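Local atomic coordinates of sporozoite microneme protein essential for cell traversal (Plasmodium berghei, PDB entry 4U5A), a protein that is essential for the traversal of host cells by Plasmodium sporozoites, and is probably a microneme protein. Residues L17-S22 with I71-I76; A27-I32 with E63-I68; K99-F104 with N190-K195. All blocks are in the same frame, centred on the assembly; numbering follows the deposited sequence.

Interaction 1 (L17-S22 with I71-I76)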
loop_
_atom_site.group_PDB
_atom_site.type_symbol
_atom_site.label_atom_id
_atom_site.label_comp_id
_atom_site.label_asym_id
_atom_site.label_seq_id
_atom_site.Cartn_x
_atom_site.Cartn_y
_atom_site.Cartn_z
ATOM N N LEU A 17 -11.251 -15.233 6.863
ATOM C CA LEU A 17 -10.987 -13.795 6.957
ATOM C C LEU A 17 -9.480 -13.525 6.932
ATOM O O LEU A 17 -8.990 -12.697 6.141
ATOM C CB LEU A 17 -11.620 -13.206 8.219
ATOM C CG LEU A 17 -13.142 -13.037 8.192
ATOM C CD1 LEU A 17 -13.680 -12.647 9.557
ATOM C CD2 LEU A 17 -13.521 -11.990 7.160
ATOM N N SER A 18 -8.748 -14.247 7.778
ATOM C CA SER A 18 -7.302 -14.075 7.851
ATOM C C SER A 18 -6.620 -14.361 6.512
ATOM O O SER A 18 -5.803 -13.562 6.033
ATOM C CB SER A 18 -6.711 -14.984 8.931
ATOM O OG SER A 18 -7.093 -14.562 10.226
ATOM N N ASP A 19 -6.979 -15.487 5.902
ATOM C CA ASP A 19 -6.355 -15.914 4.654
ATOM C C ASP A 19 -6.638 -14.958 3.489
ATOM O O ASP A 19 -5.730 -14.620 2.716
ATOM C CB ASP A 19 -6.812 -17.332 4.306
ATOM C CG ASP A 19 -6.298 -18.367 5.294
ATOM O OD1 ASP A 19 -5.223 -18.139 5.885
ATOM O OD2 ASP A 19 -6.968 -19.405 5.483
ATOM N N ASP A 20 -7.890 -14.522 3.368
ATOM C CA ASP A 20 -8.267 -13.559 2.339
ATOM C C ASP A 20 -7.499 -12.259 2.512
ATOM O O ASP A 20 -6.946 -11.716 1.546
ATOM C CB ASP A 20 -9.772 -13.276 2.371
ATOM C CG ASP A 20 -10.597 -14.424 1.822
ATOM O OD1 ASP A 20 -10.008 -15.456 1.434
ATOM O OD2 ASP A 20 -11.837 -14.289 1.780
ATOM N N PHE A 21 -7.459 -11.765 3.747
ATOM C CA PHE A 21 -6.739 -10.529 4.023
ATOM C C PHE A 21 -5.273 -10.676 3.622
ATOM O O PHE A 21 -4.699 -9.780 3.003
ATOM C CB PHE A 21 -6.856 -10.146 5.495
ATOM C CG PHE A 21 -6.291 -8.792 5.811
ATOM C CD1 PHE A 21 -6.955 -7.643 5.412
ATOM C CD2 PHE A 21 -5.093 -8.666 6.502
ATOM C CE1 PHE A 21 -6.444 -6.393 5.695
ATOM C CE2 PHE A 21 -4.574 -7.416 6.793
ATOM C CZ PHE A 21 -5.251 -6.277 6.387
ATOM N N SER A 22 -4.681 -11.818 3.961
ATOM C CA SER A 22 -3.293 -12.088 3.606
ATOM C C SER A 22 -3.078 -12.059 2.092
ATOM O O SER A 22 -2.107 -11.467 1.610
ATOM C CB SER A 22 -2.854 -13.442 4.165
ATOM O OG SER A 22 -2.721 -13.400 5.574
ATOM N N ILE A 71 -0.824 -8.235 12.131
ATOM C CA ILE A 71 -1.638 -7.662 13.199
ATOM C C ILE A 71 -3.079 -8.150 13.095
ATOM O O ILE A 71 -3.702 -8.498 14.104
ATOM C CB ILE A 71 -1.595 -6.116 13.189
ATOM C CG1 ILE A 71 -0.266 -5.622 13.768
ATOM C CG2 ILE A 71 -2.724 -5.531 14.021
ATOM C CD1 ILE A 71 -0.140 -4.109 13.815
ATOM N N LEU A 72 -3.600 -8.210 11.875
ATOM C CA LEU A 72 -4.973 -8.652 11.695
ATOM C C LEU A 72 -5.098 -10.140 11.992
ATOM O O LEU A 72 -6.052 -10.570 12.635
ATOM C CB LEU A 72 -5.463 -8.389 10.275
ATOM C CG LEU A 72 -6.949 -8.747 10.177
ATOM C CD1 LEU A 72 -7.816 -7.492 10.244
ATOM C CD2 LEU A 72 -7.283 -9.611 8.974
ATOM N N ARG A 73 -4.126 -10.920 11.530
ATOM C CA ARG A 73 -4.142 -12.359 11.750
ATOM C C ARG A 73 -4.024 -12.671 13.233
ATOM O O ARG A 73 -4.680 -13.579 13.739
ATOM C CB ARG A 73 -3.010 -13.041 10.981
ATOM C CG ARG A 73 -3.067 -14.561 11.036
ATOM C CD ARG A 73 -2.078 -15.215 10.081
ATOM N NE ARG A 73 -2.481 -15.066 8.685
ATOM C CZ ARG A 73 -3.340 -15.870 8.066
ATOM N NH1 ARG A 73 -3.900 -16.877 8.722
ATOM N NH2 ARG A 73 -3.648 -15.660 6.791
ATOM N N SER A 74 -3.206 -11.893 13.934
ATOM C CA SER A 74 -3.044 -12.074 15.370
ATOM C C SER A 74 -4.329 -11.713 16.099
ATOM O O SER A 74 -4.690 -12.355 17.085
ATOM C CB SER A 74 -1.881 -11.229 15.899
ATOM O OG SER A 74 -0.636 -11.881 15.713
ATOM N N PHE A 75 -5.028 -10.697 15.604
ATOM C CA PHE A 75 -6.276 -10.278 16.229
ATOM C C PHE A 75 -7.355 -11.346 16.121
ATOM O O PHE A 75 -8.031 -11.659 17.102
ATOM C CB PHE A 75 -6.789 -8.984 15.605
ATOM C CG PHE A 75 -8.144 -8.577 16.103
ATOM C CD1 PHE A 75 -8.281 -7.899 17.304
ATOM C CD2 PHE A 75 -9.287 -8.897 15.382
ATOM C CE1 PHE A 75 -9.529 -7.530 17.772
ATOM C CE2 PHE A 75 -10.538 -8.535 15.842
ATOM C CZ PHE A 75 -10.661 -7.849 17.040
ATOM N N ILE A 76 -7.515 -11.894 14.921
ATOM C CA ILE A 76 -8.516 -12.921 14.660
ATOM C C ILE A 76 -8.271 -14.178 15.502
ATOM O O ILE A 76 -9.214 -14.763 16.034
ATOM C CB ILE A 76 -8.562 -13.271 13.163
ATOM C CG1 ILE A 76 -9.076 -12.066 12.371
ATOM C CG2 ILE A 76 -9.448 -14.480 12.914
ATOM C CD1 ILE A 76 -9.331 -12.350 10.915
#

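Interaction 2 (A27-I32 with E63-I68)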
loop_
_atom_site.group_PDB
_atom_site.type_symbol
_atom_site.label_atom_id
_atom_site.label_comp_id
_atom_site.label_asym_id
_atom_site.label_seq_id
_atom_site.Cartn_x
_atom_site.Cartn_y
_atom_site.Cartn_z
ATOM N N ALA A 27 -1.028 -9.178 -2.677
ATOM C CA ALA A 27 -1.289 -8.554 -3.969
ATOM C C ALA A 27 -0.846 -7.087 -3.971
ATOM O O ALA A 27 -0.169 -6.628 -4.902
ATOM C CB ALA A 27 -2.765 -8.668 -4.323
ATOM N N THR A 28 -1.232 -6.359 -2.927
ATOM C CA THR A 28 -0.796 -4.973 -2.750
ATOM C C THR A 28 0.730 -4.865 -2.736
ATOM O O THR A 28 1.318 -3.979 -3.375
ATOM C CB THR A 28 -1.355 -4.378 -1.446
ATOM O OG1 THR A 28 -2.787 -4.402 -1.480
ATOM C CG2 THR A 28 -0.878 -2.948 -1.263
ATOM N N LYS A 29 1.362 -5.786 -2.010
ATOM C CA LYS A 29 2.814 -5.840 -1.907
ATOM C C LYS A 29 3.428 -5.974 -3.289
ATOM O O LYS A 29 4.377 -5.264 -3.625
ATOM C CB LYS A 29 3.263 -7.002 -1.014
ATOM C CG LYS A 29 3.012 -6.785 0.474
ATOM C CD LYS A 29 3.919 -7.657 1.337
ATOM C CE LYS A 29 3.450 -9.097 1.402
ATOM N NZ LYS A 29 4.411 -9.927 2.187
ATOM N N GLN A 30 2.878 -6.880 -4.092
ATOM C CA GLN A 30 3.373 -7.079 -5.447
ATOM C C GLN A 30 3.182 -5.827 -6.299
ATOM O O GLN A 30 4.055 -5.474 -7.089
ATOM C CB GLN A 30 2.692 -8.287 -6.100
ATOM C CG GLN A 30 3.213 -8.613 -7.494
ATOM C CD GLN A 30 4.726 -8.765 -7.543
ATOM O OE1 GLN A 30 5.385 -8.216 -8.428
ATOM N NE2 GLN A 30 5.282 -9.511 -6.596
ATOM N N THR A 31 2.048 -5.153 -6.133
ATOM C CA THR A 31 1.799 -3.913 -6.868
ATOM C C THR A 31 2.868 -2.855 -6.567
ATOM O O THR A 31 3.447 -2.258 -7.485
ATOM C CB THR A 31 0.404 -3.341 -6.551
ATOM O OG1 THR A 31 -0.602 -4.298 -6.907
ATOM C CG2 THR A 31 0.170 -2.052 -7.323
ATOM N N ILE A 32 3.127 -2.625 -5.280
ATOM C CA ILE A 32 4.120 -1.628 -4.869
ATOM C C ILE A 32 5.534 -2.028 -5.321
ATOM O O ILE A 32 6.338 -1.182 -5.755
ATOM C CB ILE A 32 4.088 -1.409 -3.347
ATOM C CG1 ILE A 32 2.678 -0.999 -2.908
ATOM C CG2 ILE A 32 5.097 -0.350 -2.932
ATOM C CD1 ILE A 32 2.534 -0.783 -1.414
ATOM N N GLU A 63 7.703 -4.370 4.662
ATOM C CA GLU A 63 7.679 -4.636 6.086
ATOM C C GLU A 63 6.410 -4.098 6.734
ATOM O O GLU A 63 5.815 -4.761 7.583
ATOM C CB GLU A 63 8.916 -4.046 6.764
ATOM C CG GLU A 63 10.227 -4.730 6.375
ATOM C CD GLU A 63 11.445 -4.072 7.002
ATOM O OE1 GLU A 63 11.386 -2.855 7.277
ATOM O OE2 GLU A 63 12.456 -4.772 7.224
ATOM N N LYS A 64 5.986 -2.913 6.309
ATOM C CA LYS A 64 4.788 -2.288 6.852
ATOM C C LYS A 64 3.532 -3.083 6.516
ATOM O O LYS A 64 2.603 -3.162 7.316
ATOM C CB LYS A 64 4.652 -0.858 6.328
ATOM C CG LYS A 64 5.762 0.084 6.759
ATOM C CD LYS A 64 5.672 0.375 8.249
ATOM C CE LYS A 64 6.813 1.261 8.718
ATOM N NZ LYS A 64 6.681 1.575 10.166
ATOM N N LEU A 65 3.513 -3.677 5.331
ATOM C CA LEU A 65 2.363 -4.455 4.902
ATOM C C LEU A 65 2.376 -5.825 5.576
ATOM O O LEU A 65 1.327 -6.424 5.805
ATOM C CB LEU A 65 2.350 -4.590 3.376
ATOM C CG LEU A 65 2.118 -3.262 2.643
ATOM C CD1 LEU A 65 2.003 -3.453 1.144
ATOM C CD2 LEU A 65 0.890 -2.555 3.178
ATOM N N ASN A 66 3.566 -6.315 5.909
ATOM C CA ASN A 66 3.680 -7.562 6.651
ATOM C C ASN A 66 3.187 -7.372 8.084
ATOM O O ASN A 66 2.669 -8.298 8.704
ATOM C CB ASN A 66 5.125 -8.064 6.645
ATOM C CG ASN A 66 5.507 -8.746 5.336
ATOM O OD1 ASN A 66 4.646 -9.172 4.564
ATOM N ND2 ASN A 66 6.807 -8.855 5.087
ATOM N N ILE A 67 3.332 -6.151 8.592
ATOM C CA ILE A 67 2.839 -5.797 9.920
ATOM C C ILE A 67 1.311 -5.784 9.943
ATOM O O ILE A 67 0.689 -6.383 10.818
ATOM C CB ILE A 67 3.376 -4.412 10.358
ATOM C CG1 ILE A 67 4.896 -4.456 10.536
ATOM C CG2 ILE A 67 2.703 -3.945 11.639
ATOM C CD1 ILE A 67 5.499 -3.139 10.968
ATOM N N ILE A 68 0.720 -5.091 8.971
ATOM C CA ILE A 68 -0.730 -5.024 8.821
ATOM C C ILE A 68 -1.337 -6.418 8.690
ATOM O O ILE A 68 -2.324 -6.749 9.350
ATOM C CB ILE A 68 -1.122 -4.181 7.592
ATOM C CG1 ILE A 68 -0.579 -2.760 7.726
ATOM C CG2 ILE A 68 -2.631 -4.164 7.401
ATOM C CD1 ILE A 68 -0.869 -1.890 6.525
#

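Interaction 3 (K99-F104 with N190-K195)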
loop_
_atom_site.group_PDB
_atom_site.type_symbol
_atom_site.label_atom_id
_atom_site.label_comp_id
_atom_site.label_asym_id
_atom_site.label_seq_id
_atom_site.Cartn_x
_atom_site.Cartn_y
_atom_site.Cartn_z
ATOM N N LYS A 99 -14.559 -7.713 8.693
ATOM C CA LYS A 99 -14.604 -7.524 7.245
ATOM C C LYS A 99 -14.538 -6.037 6.887
ATOM O O LYS A 99 -13.817 -5.645 5.962
ATOM C CB LYS A 99 -15.856 -8.159 6.664
ATOM N N ASN A 100 -15.273 -5.214 7.633
ATOM C CA ASN A 100 -15.283 -3.774 7.387
ATOM C C ASN A 100 -13.913 -3.138 7.602
ATOM O O ASN A 100 -13.471 -2.315 6.796
ATOM C CB ASN A 100 -16.306 -3.076 8.288
ATOM C CG ASN A 100 -17.740 -3.368 7.890
ATOM O OD1 ASN A 100 -18.016 -3.812 6.774
ATOM N ND2 ASN A 100 -18.668 -3.106 8.806
ATOM N N VAL A 101 -13.240 -3.534 8.680
ATOM C CA VAL A 101 -11.903 -3.026 8.977
ATOM C C VAL A 101 -10.933 -3.391 7.854
ATOM O O VAL A 101 -10.161 -2.546 7.373
ATOM C CB VAL A 101 -11.385 -3.564 10.329
ATOM C CG1 VAL A 101 -9.918 -3.239 10.515
ATOM C CG2 VAL A 101 -12.200 -2.986 11.474
ATOM N N CYS A 102 -10.989 -4.652 7.429
ATOM C CA CYS A 102 -10.142 -5.123 6.338
ATOM C C CYS A 102 -10.374 -4.308 5.060
ATOM O O CYS A 102 -9.418 -3.867 4.405
ATOM C CB CYS A 102 -10.401 -6.605 6.068
ATOM S SG CYS A 102 -9.909 -7.709 7.411
ATOM N N ASN A 103 -11.643 -4.093 4.721
ATOM C CA ASN A 103 -11.977 -3.319 3.532
ATOM C C ASN A 103 -11.484 -1.881 3.636
ATOM O O ASN A 103 -11.024 -1.304 2.650
ATOM C CB ASN A 103 -13.487 -3.324 3.292
ATOM C CG ASN A 103 -14.008 -4.684 2.875
ATOM O OD1 ASN A 103 -13.254 -5.531 2.395
ATOM N ND2 ASN A 103 -15.307 -4.903 3.062
ATOM N N PHE A 104 -11.571 -1.313 4.836
ATOM C CA PHE A 104 -11.047 0.025 5.098
ATOM C C PHE A 104 -9.556 0.087 4.776
ATOM O O PHE A 104 -9.102 0.954 4.004
ATOM C CB PHE A 104 -11.310 0.423 6.552
ATOM C CG PHE A 104 -10.535 1.625 7.009
ATOM C CD1 PHE A 104 -10.998 2.906 6.751
ATOM C CD2 PHE A 104 -9.353 1.473 7.722
ATOM C CE1 PHE A 104 -10.288 4.016 7.177
ATOM C CE2 PHE A 104 -8.638 2.576 8.152
ATOM C CZ PHE A 104 -9.107 3.851 7.879
ATOM N N ASN A 190 -1.461 2.496 12.577
ATOM C CA ASN A 190 -2.009 3.059 13.802
ATOM C C ASN A 190 -3.538 3.064 13.766
ATOM O O ASN A 190 -4.186 2.774 14.772
ATOM C CB ASN A 190 -1.474 4.475 14.029
ATOM C CG ASN A 190 -1.868 5.040 15.383
ATOM O OD1 ASN A 190 -1.412 4.564 16.422
ATOM N ND2 ASN A 190 -2.710 6.067 15.375
ATOM N N ASP A 191 -4.110 3.384 12.607
ATOM C CA ASP A 191 -5.562 3.359 12.439
ATOM C C ASP A 191 -6.115 1.945 12.598
ATOM O O ASP A 191 -7.183 1.750 13.177
ATOM C CB ASP A 191 -5.963 3.925 11.072
ATOM C CG ASP A 191 -5.711 5.418 10.956
ATOM O OD1 ASP A 191 -5.669 6.104 12.000
ATOM O OD2 ASP A 191 -5.561 5.907 9.815
ATOM N N LEU A 192 -5.376 0.965 12.085
ATOM C CA LEU A 192 -5.767 -0.438 12.188
ATOM C C LEU A 192 -5.789 -0.905 13.642
ATOM O O LEU A 192 -6.718 -1.588 14.073
ATOM C CB LEU A 192 -4.819 -1.315 11.371
ATOM C CG LEU A 192 -5.017 -2.828 11.487
ATOM C CD1 LEU A 192 -6.378 -3.241 10.961
ATOM C CD2 LEU A 192 -3.919 -3.561 10.739
ATOM N N GLN A 193 -4.758 -0.539 14.393
ATOM C CA GLN A 193 -4.670 -0.926 15.793
ATOM C C GLN A 193 -5.753 -0.257 16.628
ATOM O O GLN A 193 -6.195 -0.805 17.639
ATOM C CB GLN A 193 -3.285 -0.602 16.354
ATOM C CG GLN A 193 -2.229 -1.634 15.987
ATOM C CD GLN A 193 -0.850 -1.269 16.488
ATOM O OE1 GLN A 193 -0.509 -0.092 16.606
ATOM N NE2 GLN A 193 -0.054 -2.280 16.805
ATOM N N ILE A 194 -6.189 0.921 16.195
ATOM C CA ILE A 194 -7.255 1.634 16.886
ATOM C C ILE A 194 -8.613 0.995 16.593
ATOM O O ILE A 194 -9.398 0.742 17.508
ATOM C CB ILE A 194 -7.276 3.125 16.493
ATOM C CG1 ILE A 194 -6.074 3.846 17.111
ATOM C CG2 ILE A 194 -8.562 3.789 16.954
ATOM C CD1 ILE A 194 -5.960 5.305 16.722
ATOM N N LYS A 195 -8.882 0.720 15.320
ATOM C CA LYS A 195 -10.167 0.154 14.924
ATOM C C LYS A 195 -10.361 -1.261 15.460
ATOM O O LYS A 195 -11.480 -1.653 15.785
ATOM C CB LYS A 195 -10.309 0.158 13.400
ATOM C CG LYS A 195 -10.662 1.514 12.826
ATOM C CD LYS A 195 -10.950 1.451 11.335
ATOM C CE LYS A 195 -11.531 2.772 10.852
ATOM N NZ LYS A 195 -10.639 3.915 11.197
#

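Interaction 1 (L17-S22 with I71-I76)
R73, on helix 59-84, reaches across to helix 10-39 and carries the polar half of this contact. Its CB is aimed neither at L17-S22 nor away from them; it is the rest of the chain that closes the gap. CG stands anti to the backbone N and passes near S18 OG, CD continues in an extended line, and a bend at chi3 (-72°) turns the head group onto the partner helix. NE lies beside S22 OG without being bonded to it. CZ and NH1 pass over S18 CB, which sits off-centre against one face of the guanidinium, 3.3 Å above its plane. NH2 does most of the holding: it gives a nearly straight bond (170°) to S22 OG at 2.7 Å and a second to D19 OD1 at 3.1 Å, both partners lying close to the guanidinium plane. D19 OD1 uses its anti lone pair in this salt bridge and also receives a weak bond from R73 NH1. D69, one turn before R73, hydrogen-bonds S22 OG through OD1, so its carboxylate probably helps to fix the hydroxyl and balance the charge. The two helices are neighbours in a four-helix bundle; the axes of 17-22 and 71-76 run antiparallel (177°) 9.5 Å apart, and the CA atoms of S18 and R73 are the nearest pair, 5.3 Å apart. Behind these polar groups the contact turns apolar. L72 CD2 comes within 3.4 Å of F21 CG, its isobutyl group offset toward the rim of one ring face. A turn further along helix 59-84, I76 CD1 rests on L17 CB at 3.6 Å and also packs against S18 OG.

Interaction 2 (A27-I32 with E63-I68)
The flat group that matters here is the carboxamide of N66, approached at its edge: K29 NZ lies in the carbonyl plane, on a lone pair of N66 OD1, with a C=O...N angle of 140°. The bond measures 2.5 Å from K29 NZ to N66 OD1 and ties helix 10-39 to helix 59-84 at the flank of a four-helix bundle, the axes of 27-32 and 63-68 running antiparallel (171°) 10.2 Å apart. The two side chains cross at about a right angle. CB of N66 does not point at the partner helix; the first torsion sets CG beside the backbone N, and the amide tip then comes nearer. K29 starts out toward the other helix and bends at chi3 (-77°), which brings NZ to the oxygen while its aliphatic part stays against L65. The lysine amine, if protonated as expected, would probably polarise the amide oxygen. Inward of this bond, L65 fills the interface. K29 CG slides past it in the opposite sense, 3.5 Å from L65 CD1. T28 crosses L65 nearly at right angles and offers CG2, while its OG1 is satisfied by D24 O within its own helix. L109 of helix 88-126 and I25 of helix 10-39 also touch L65. I32 meets the leucine tip to tip, its CD1 3.7 Å from L65 CD1.

Interaction 3 (K99-F104 with N190-K195)
K195 NZ is the best-held polar atom of this contact, and within the two segments it has a single grip: a cation-pi interaction with the ring of F104. NZ lies over one face, 4.0 Å from the ring centroid and 25° off the normal, displaced toward CZ. The carbon before it is better centred: K195 CE sits almost on the ring normal, 3.8 Å from the centroid, in a CH-pi contact. The lysine chain runs extended from CB to CE, with CD close to F104 CD2, and bends only at chi4 (55°), which carries NZ toward the outer end of the ring. F104 itself leaves helix 88-126 with CG anti to the backbone N and crosses the lysine at about a right angle. At the edge of the ring, near its plane, D191 CB approaches F104 CE2 at 4.2 Å. The inner side is purely apolar. V101 divides its two methyl groups between partners: CG1 meets L192 CD1 at 3.6 Å, while CG2 slides past K195 CB at 4.1 Å. L192 also touches I71 of helix 59-84, so its isobutyl group joins three helices. With a lysine laid over an aromatic on the outer side and branched aliphatics inside, helices 88-126 and 167-197 pack as antiparallel neighbours, with the axes of 99-104 and 190-195 10.7 Å apart, in a four-helix bundle.

Interactions 1 and 2 are successive levels of one seam, between helix 10-39 and helix 59-84, with centres about 13 Å apart; F21 CE2 of the former packs on I68 O of the latter at 3.5 Å. Interaction 3 joins the other two long helices, centre to centre about 11 Å from interaction 1 and about 15 Å from interaction 2. The bundle interior connects them. C102 SG touches L72 CD1 at 3.5 Å and F21 CD1 at 3.6 Å, and L192 CD2 reaches I68 CG2 at 3.6 Å. In all three contacts a basic side chain, R73, K29 or K195, makes the outer polar or cation-pi interaction while aliphatic or aromatic groups fill the inner side.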